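Local coordinates for protein acinetobacter secreted protease CpaA (Acinetobacter nosocomialis M2, PDB 6O38) that probably cleaves proteins outside the cell as a zinc-dependent metallopeptidase, exported by type II secretion and captured in complex with its chaperone CpaB, at residues Thr40-Ser45 / Asn89-Gln94; Ser63-Pro68 / Tyr80-Asn85; Thr140-Val145 / Gly182-Glu187. All coordinates share one frame; numbering follows the deposited sequence.

Contact 1: residues Thr40-Ser45 / Asn89-Gln94; sequences TNANNS and NKWIAQ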
# COMPACT_ATOMS: atom_id res chain seq x y z
N THR A 40 -23.57 18.18 -2.21
CA THR A 40 -22.79 19.19 -1.52
C THR A 40 -23.63 20.42 -1.20
O THR A 40 -23.59 20.94 -0.08
CB THR A 40 -21.57 19.58 -2.36
OG1 THR A 40 -21.95 19.69 -3.74
CG2 THR A 40 -20.47 18.53 -2.22
N ASN A 41 -24.39 20.90 -2.18
CA ASN A 41 -25.30 22.01 -1.94
C ASN A 41 -26.51 21.53 -1.15
O ASN A 41 -27.16 20.55 -1.53
CB ASN A 41 -25.75 22.63 -3.27
CG ASN A 41 -25.69 24.14 -3.27
OD1 ASN A 41 -25.03 24.75 -2.41
ND2 ASN A 41 -26.37 24.76 -4.22
N ALA A 42 -26.81 22.20 -0.04
CA ALA A 42 -27.92 21.80 0.82
C ALA A 42 -28.21 22.92 1.81
O ALA A 42 -27.39 23.81 2.02
CB ALA A 42 -27.63 20.49 1.56
N ASN A 43 -29.40 22.85 2.41
CA ASN A 43 -29.78 23.76 3.48
C ASN A 43 -29.45 23.13 4.83
O ASN A 43 -29.00 21.98 4.92
CB ASN A 43 -31.26 24.12 3.37
CG ASN A 43 -31.52 25.15 2.29
OD1 ASN A 43 -31.46 24.85 1.10
ND2 ASN A 43 -31.81 26.38 2.71
N ASN A 44 -29.68 23.89 5.90
CA ASN A 44 -29.14 23.52 7.21
C ASN A 44 -29.70 22.19 7.71
O ASN A 44 -28.95 21.22 7.87
CB ASN A 44 -29.44 24.63 8.22
CG ASN A 44 -28.63 24.48 9.50
OD1 ASN A 44 -27.54 23.92 9.50
ND2 ASN A 44 -29.18 24.97 10.61
N SER A 45 -31.01 22.12 7.95
CA SER A 45 -31.62 20.96 8.59
C SER A 45 -32.21 19.97 7.60
O SER A 45 -33.21 19.31 7.91
CB SER A 45 -32.68 21.42 9.60
OG SER A 45 -32.08 22.08 10.70
N ASN A 89 -20.69 22.43 7.18
CA ASN A 89 -20.73 22.13 5.75
C ASN A 89 -20.56 20.64 5.49
O ASN A 89 -19.88 20.22 4.54
CB ASN A 89 -19.67 22.94 4.99
CG ASN A 89 -20.00 23.09 3.51
OD1 ASN A 89 -21.16 22.97 3.11
ND2 ASN A 89 -18.98 23.35 2.70
N LYS A 90 -21.18 19.82 6.33
CA LYS A 90 -21.09 18.37 6.22
C LYS A 90 -22.42 17.74 6.63
O LYS A 90 -23.21 18.34 7.36
CB LYS A 90 -19.96 17.80 7.10
CG LYS A 90 -18.56 18.11 6.59
CD LYS A 90 -17.49 17.64 7.57
CE LYS A 90 -17.58 18.41 8.88
NZ LYS A 90 -16.44 18.10 9.79
N TRP A 91 -22.65 16.53 6.13
CA TRP A 91 -23.81 15.74 6.52
C TRP A 91 -23.49 14.97 7.79
O TRP A 91 -22.60 14.10 7.78
CB TRP A 91 -24.23 14.79 5.40
CG TRP A 91 -24.87 15.46 4.22
CD1 TRP A 91 -24.25 15.90 3.09
CD2 TRP A 91 -26.26 15.75 4.05
NE1 TRP A 91 -25.16 16.45 2.23
CE2 TRP A 91 -26.41 16.37 2.80
CE3 TRP A 91 -27.40 15.54 4.84
CZ2 TRP A 91 -27.64 16.79 2.31
CZ3 TRP A 91 -28.62 15.96 4.36
CH2 TRP A 91 -28.74 16.58 3.11
N ILE A 92 -24.19 15.27 8.87
CA ILE A 92 -23.98 14.61 10.16
C ILE A 92 -24.79 13.32 10.19
O ILE A 92 -26.01 13.34 9.93
CB ILE A 92 -24.36 15.53 11.32
CG1 ILE A 92 -23.54 16.82 11.27
CG2 ILE A 92 -24.15 14.82 12.65
CD1 ILE A 92 -23.82 17.77 12.41
N ALA A 93 -24.13 12.21 10.50
CA ALA A 93 -24.79 10.91 10.51
C ALA A 93 -25.56 10.71 11.81
O ALA A 93 -25.12 11.12 12.89
CB ALA A 93 -23.77 9.79 10.33
N GLN A 94 -26.72 10.06 11.70
CA GLN A 94 -27.58 9.74 12.84
C GLN A 94 -27.57 8.22 13.00
O GLN A 94 -28.42 7.52 12.44
CB GLN A 94 -28.99 10.28 12.64
CG GLN A 94 -29.04 11.73 12.17
CD GLN A 94 -28.59 12.71 13.24
OE1 GLN A 94 -28.83 12.51 14.42
NE2 GLN A 94 -27.92 13.78 12.81
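A small apolar contact, with Ala42 laid against the indole of Trp91, joins the loop between strands 35-37 and 47-52 to strand 90-98. The two segments bury 111 Å² in total and no hydrogen bond passes directly between them, so van der Waals packing accounts for the contact. Its centre is Ala42 CB, which lies 3.8 Å from Trp91 CZ2, on the six-membered ring. The methyl approaches the indole obliquely. Moving round the ring from CZ2, the separation grows in both directions, to 4.3 Å between Ala42 CB and Trp91 CH2 and to 4.5 Å between Ala42 CB and Trp91 CE2, which identifies CZ2 as the point of touch. Trp91 has CG anti to its own carbonyl carbon (chi1 -72°), and with chi2 93° the indole is turned about perpendicular to the CA-CB-CG plane, placing the benzo half beside the loop. Both segments fall in the first of the StcE-type beta-sandwich domains, in which this buried tryptophan packs between a strand and the loops beside it. Its rotation is further defined by a hydrogen bond from NE1 to the backbone oxygen of Pro39, immediately before the segment, and by an edge-to-face stack with Phe84 on the neighbouring strand 79-85. The same loop is thus gripped by the indole in two ways, through a polar bond at the pyrrole nitrogen and through apolar packing at the benzo ring. Burial is uneven: Trp91 is enclosed, whereas Thr40 and Asn89, at the margin, are exposed. Those two approach loosely, with Thr40 O 4.5 Å from Asn89 OD1; two oxygens at this spacing merely lie near each other. The nearest alpha carbons, those of Thr40 and Lys90, are still 8.0 Å apart.

Contact 2: residues Ser63-Pro68 / Tyr80-Asn85; sequences SNTNIP and YQFIFN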
# COMPACT_ATOMS: atom_id res chain seq x y z
N SER A 63 -17.20 11.55 1.65
CA SER A 63 -16.22 12.63 1.68
C SER A 63 -16.81 13.93 2.23
O SER A 63 -16.07 14.77 2.75
CB SER A 63 -15.66 12.86 0.28
OG SER A 63 -16.69 13.13 -0.65
N ASN A 64 -18.13 14.11 2.12
CA ASN A 64 -18.79 15.32 2.61
C ASN A 64 -19.65 15.03 3.84
O ASN A 64 -20.64 15.73 4.09
CB ASN A 64 -19.62 15.96 1.51
CG ASN A 64 -20.73 15.05 1.00
OD1 ASN A 64 -20.70 13.84 1.19
ND2 ASN A 64 -21.73 15.65 0.35
N THR A 65 -19.29 14.01 4.61
CA THR A 65 -19.95 13.67 5.86
C THR A 65 -18.96 13.81 7.01
O THR A 65 -17.80 14.20 6.82
CB THR A 65 -20.52 12.25 5.81
OG1 THR A 65 -19.45 11.30 5.81
CG2 THR A 65 -21.36 12.06 4.56
N ASN A 66 -19.41 13.47 8.22
CA ASN A 66 -18.56 13.47 9.40
C ASN A 66 -18.12 12.06 9.78
O ASN A 66 -17.65 11.85 10.91
CB ASN A 66 -19.27 14.14 10.57
CG ASN A 66 -20.46 13.34 11.07
OD1 ASN A 66 -21.15 12.68 10.30
ND2 ASN A 66 -20.70 13.40 12.38
N ILE A 67 -18.25 11.10 8.87
CA ILE A 67 -17.85 9.72 9.12
C ILE A 67 -16.38 9.57 8.70
O ILE A 67 -16.07 9.79 7.52
CB ILE A 67 -18.74 8.74 8.37
CG1 ILE A 67 -20.17 8.80 8.91
CG2 ILE A 67 -18.18 7.32 8.47
CD1 ILE A 67 -21.14 7.91 8.18
N PRO A 68 -15.48 9.22 9.61
CA PRO A 68 -14.05 9.12 9.24
C PRO A 68 -13.73 8.00 8.27
O PRO A 68 -12.61 7.96 7.76
CB PRO A 68 -13.36 8.90 10.59
CG PRO A 68 -14.34 9.36 11.62
CD PRO A 68 -15.69 9.04 11.06
N TYR A 80 -29.62 4.24 6.83
CA TYR A 80 -28.72 5.32 7.19
C TYR A 80 -29.46 6.65 7.11
O TYR A 80 -30.21 6.90 6.16
CB TYR A 80 -27.50 5.35 6.27
CG TYR A 80 -26.61 4.14 6.40
CD1 TYR A 80 -25.59 4.11 7.35
CD2 TYR A 80 -26.77 3.03 5.58
CE1 TYR A 80 -24.77 3.01 7.48
CE2 TYR A 80 -25.95 1.93 5.70
CZ TYR A 80 -24.95 1.92 6.65
OH TYR A 80 -24.13 0.82 6.78
N GLN A 81 -29.24 7.51 8.10
CA GLN A 81 -29.90 8.80 8.18
C GLN A 81 -28.86 9.89 8.38
O GLN A 81 -28.00 9.78 9.27
CB GLN A 81 -30.92 8.83 9.33
CG GLN A 81 -31.79 10.08 9.35
CD GLN A 81 -32.74 10.10 10.53
OE1 GLN A 81 -33.86 10.61 10.44
NE2 GLN A 81 -32.30 9.54 11.65
N PHE A 82 -28.93 10.93 7.56
CA PHE A 82 -28.00 12.05 7.63
C PHE A 82 -28.77 13.36 7.77
O PHE A 82 -29.85 13.52 7.19
CB PHE A 82 -27.10 12.12 6.38
CG PHE A 82 -26.20 10.93 6.22
CD1 PHE A 82 -24.94 10.92 6.80
CD2 PHE A 82 -26.60 9.83 5.48
CE1 PHE A 82 -24.11 9.83 6.65
CE2 PHE A 82 -25.77 8.74 5.33
CZ PHE A 82 -24.52 8.73 5.91
N ILE A 83 -28.21 14.28 8.55
CA ILE A 83 -28.76 15.62 8.71
C ILE A 83 -27.65 16.61 8.42
O ILE A 83 -26.60 16.58 9.07
CB ILE A 83 -29.34 15.85 10.12
CG1 ILE A 83 -30.52 14.91 10.38
CG2 ILE A 83 -29.77 17.30 10.29
CD1 ILE A 83 -31.18 15.11 11.72
N PHE A 84 -27.87 17.49 7.44
CA PHE A 84 -26.86 18.44 7.03
C PHE A 84 -26.56 19.43 8.16
O PHE A 84 -27.27 19.50 9.17
CB PHE A 84 -27.30 19.18 5.77
CG PHE A 84 -26.18 19.86 5.03
CD1 PHE A 84 -25.24 19.11 4.33
CD2 PHE A 84 -26.06 21.24 5.03
CE1 PHE A 84 -24.21 19.73 3.65
CE2 PHE A 84 -25.03 21.86 4.35
CZ PHE A 84 -24.10 21.11 3.66
N ASN A 85 -25.50 20.21 7.98
CA ASN A 85 -25.09 21.20 8.97
C ASN A 85 -24.33 22.30 8.25
O ASN A 85 -23.22 22.07 7.76
CB ASN A 85 -24.23 20.56 10.06
CG ASN A 85 -23.86 21.55 11.16
OD1 ASN A 85 -22.90 22.30 11.03
ND2 ASN A 85 -24.62 21.53 12.25
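Ile67 and Thr65 both reach the ring of Phe82, bringing the loop between strands 58-61 and 71-74 against strand 79-85. Followed outward, Ile67 closes on its target atom by atom. CB is 5.7 Å from Phe82 CE1 and still too far to touch; CG1 shortens the gap to 4.7 Å from the same Phe82 CE1; CD1, at the tip, makes contact at 3.9 Å from Phe82 CE1. From there the terminal methyl also lies 4.2 Å from Phe82 CZ, so it spans the CE1-CZ side of the ring. The extended branch (chi2 177°) carries CD1 to this place, where it meets the ring at its edge, near the ring plane, with the two side chains crossing at about a right angle. Thr65 adds its methyl to the same ring carbon, CG2 standing 4.1 Å from Phe82 CE1 in an oblique approach. Its hydroxyl is engaged elsewhere: OG1 is hydrogen-bonded to the backbone oxygen of Thr62 and accepts a weak bond from Ile67 N at 3.3 Å, which ties the two contributing residues together inside the loop. All three touching residues are buried, and no hydrogen bond crosses between the segments. Around them, Leu38 touches both Thr65 and Phe82, Ala93 of strand 90-98 packs on Phe82, and Ile67 meets Leu72 and also Trp174 of strand 172-178, in the following domain's range. Phe82 with Thr65 and Ile67 thus forms part of the apolar core of the first StcE-type beta-sandwich domain, at a place where the next domain also packs.

Contact 3: residues Thr140-Val145 / Gly182-Glu187; sequences TTVQVV and GKWVPE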
# COMPACT_ATOMS: atom_id res chain seq x y z
N THR A 140 -19.78 -5.89 10.61
CA THR A 140 -20.40 -4.94 11.52
C THR A 140 -19.38 -3.92 12.01
O THR A 140 -18.33 -4.28 12.55
CB THR A 140 -21.02 -5.67 12.71
OG1 THR A 140 -21.98 -6.62 12.24
CG2 THR A 140 -21.71 -4.68 13.64
N THR A 141 -19.69 -2.65 11.82
CA THR A 141 -18.82 -1.55 12.21
C THR A 141 -19.46 -0.81 13.38
O THR A 141 -20.65 -0.48 13.34
CB THR A 141 -18.58 -0.59 11.04
OG1 THR A 141 -18.00 -1.31 9.95
CG2 THR A 141 -17.64 0.53 11.45
N VAL A 142 -18.66 -0.55 14.42
CA VAL A 142 -19.14 0.11 15.62
C VAL A 142 -18.24 1.30 15.93
O VAL A 142 -17.01 1.20 15.83
CB VAL A 142 -19.18 -0.86 16.82
CG1 VAL A 142 -19.54 -0.13 18.10
CG2 VAL A 142 -20.17 -1.98 16.55
N GLN A 143 -18.85 2.42 16.29
CA GLN A 143 -18.13 3.60 16.75
C GLN A 143 -18.28 3.71 18.26
O GLN A 143 -19.40 3.87 18.77
CB GLN A 143 -18.65 4.87 16.07
CG GLN A 143 -18.18 6.15 16.73
CD GLN A 143 -18.83 7.39 16.15
OE1 GLN A 143 -20.04 7.41 15.89
NE2 GLN A 143 -18.05 8.44 15.95
N VAL A 144 -17.16 3.61 18.97
CA VAL A 144 -17.15 3.71 20.42
C VAL A 144 -16.69 5.12 20.79
O VAL A 144 -15.56 5.52 20.47
CB VAL A 144 -16.24 2.65 21.05
CG1 VAL A 144 -16.39 2.65 22.57
CG2 VAL A 144 -16.56 1.27 20.48
N VAL A 145 -17.56 5.87 21.46
CA VAL A 145 -17.31 7.27 21.79
C VAL A 145 -17.77 7.52 23.22
O VAL A 145 -18.76 6.94 23.68
CB VAL A 145 -18.03 8.21 20.79
CG1 VAL A 145 -19.53 7.96 20.80
CG2 VAL A 145 -17.72 9.67 21.10
N GLY A 182 -12.67 -13.80 14.15
CA GLY A 182 -13.40 -13.71 15.40
C GLY A 182 -12.92 -12.59 16.29
O GLY A 182 -12.89 -12.73 17.51
N LYS A 183 -12.54 -11.46 15.69
CA LYS A 183 -11.95 -10.35 16.41
C LYS A 183 -12.49 -9.03 15.88
O LYS A 183 -12.75 -8.90 14.68
CB LYS A 183 -10.42 -10.36 16.29
CG LYS A 183 -9.74 -11.51 17.01
CD LYS A 183 -10.00 -11.46 18.50
CE LYS A 183 -9.30 -12.60 19.22
NZ LYS A 183 -8.09 -12.12 19.95
N TRP A 184 -12.66 -8.07 16.78
CA TRP A 184 -12.92 -6.69 16.38
C TRP A 184 -11.60 -6.04 15.98
O TRP A 184 -10.65 -6.02 16.78
CB TRP A 184 -13.59 -5.92 17.51
CG TRP A 184 -14.99 -6.36 17.80
CD1 TRP A 184 -15.39 -7.31 18.69
CD2 TRP A 184 -16.19 -5.86 17.19
NE1 TRP A 184 -16.75 -7.44 18.68
CE2 TRP A 184 -17.27 -6.56 17.76
CE3 TRP A 184 -16.45 -4.89 16.22
CZ2 TRP A 184 -18.59 -6.32 17.39
CZ3 TRP A 184 -17.77 -4.66 15.85
CH2 TRP A 184 -18.82 -5.37 16.44
N VAL A 185 -11.54 -5.51 14.77
CA VAL A 185 -10.31 -4.96 14.20
C VAL A 185 -10.46 -3.44 14.15
O VAL A 185 -11.46 -2.95 13.62
CB VAL A 185 -10.03 -5.53 12.80
CG1 VAL A 185 -8.83 -4.83 12.18
CG2 VAL A 185 -9.78 -7.03 12.88
N PRO A 186 -9.50 -2.68 14.67
CA PRO A 186 -9.60 -1.22 14.61
C PRO A 186 -9.45 -0.72 13.17
O PRO A 186 -8.51 -1.08 12.47
CB PRO A 186 -8.44 -0.73 15.49
CG PRO A 186 -7.96 -1.94 16.24
CD PRO A 186 -8.30 -3.13 15.41
N GLU A 187 -10.41 0.10 12.75
CA GLU A 187 -10.38 0.70 11.42
C GLU A 187 -10.07 2.19 11.43
O GLU A 187 -9.51 2.70 10.46
CB GLU A 187 -11.72 0.48 10.70
CG GLU A 187 -12.01 -0.97 10.33
CD GLU A 187 -11.10 -1.50 9.24
OE1 GLU A 187 -11.12 -2.72 8.99
OE2 GLU A 187 -10.35 -0.70 8.63
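Within the second StcE-type beta-sandwich domain, strands 141-146 and 183-195 lie with strand 172-178 between them, pairing antiparallel with each, and the contact is made by the indole of Trp184 reaching across to Val142 and Thr140. Val142 CG2 is 3.7 Å from both Trp184 CH2 and Trp184 CZ3, so the methyl is equally near both atoms of the bond at the far end of the six-membered ring. It comes in obliquely, as does the backbone oxygen of Thr140, which lies 3.4 Å from Trp184 CZ3. A looser touch is made by Thr140 CG2, 4.1 Å from Trp184 CH2. In Thr140 this methyl stands opposite the backbone N (chi1 of OG1 -57°), which sends it to the indole while OG1 bonds to the oxygen of Arg137. Trp184 accounts for 72 of the 134 Å² buried in the contact, more than either partner. Tyr177 of the intervening strand stacks edge-to-face with the ring. Next to it, Gly182 and Lys183 form a G1 beta bulge opposite Tyr178, where the strand begins. With all three touching residues buried and no hydrogen bond between the segments, the contact is mainly apolar, probably held by dispersion and exclusion of water, with one carbonyl oxygen also resting against the ring; the indole N-H is satisfied by the oxygen of Pro133.

Contacts 1 and 2 belong to one beta-sandwich domain, and contact 3 to the next along the chain. Contact 2 is nested within the loop closed by contact 1; their centres are 7 Å apart, and adjacent antiparallel strands 79-85 and 90-98 join them, with Ile92 N 2.7 Å from Ile83 O in a probable hydrogen bond. Contact 3 follows in series, its centre about 19 Å from that of contact 2 and 25 Å from that of contact 1, without touching either. Trp91 and Trp184 appear to hold corresponding places: each follows a strand-to-strand turn, bonds a proline carbonyl through NE1 and stacks edge-to-face with an aromatic of the preceding strand, consistent with repeated domains preceding the zinc-binding peptidase region.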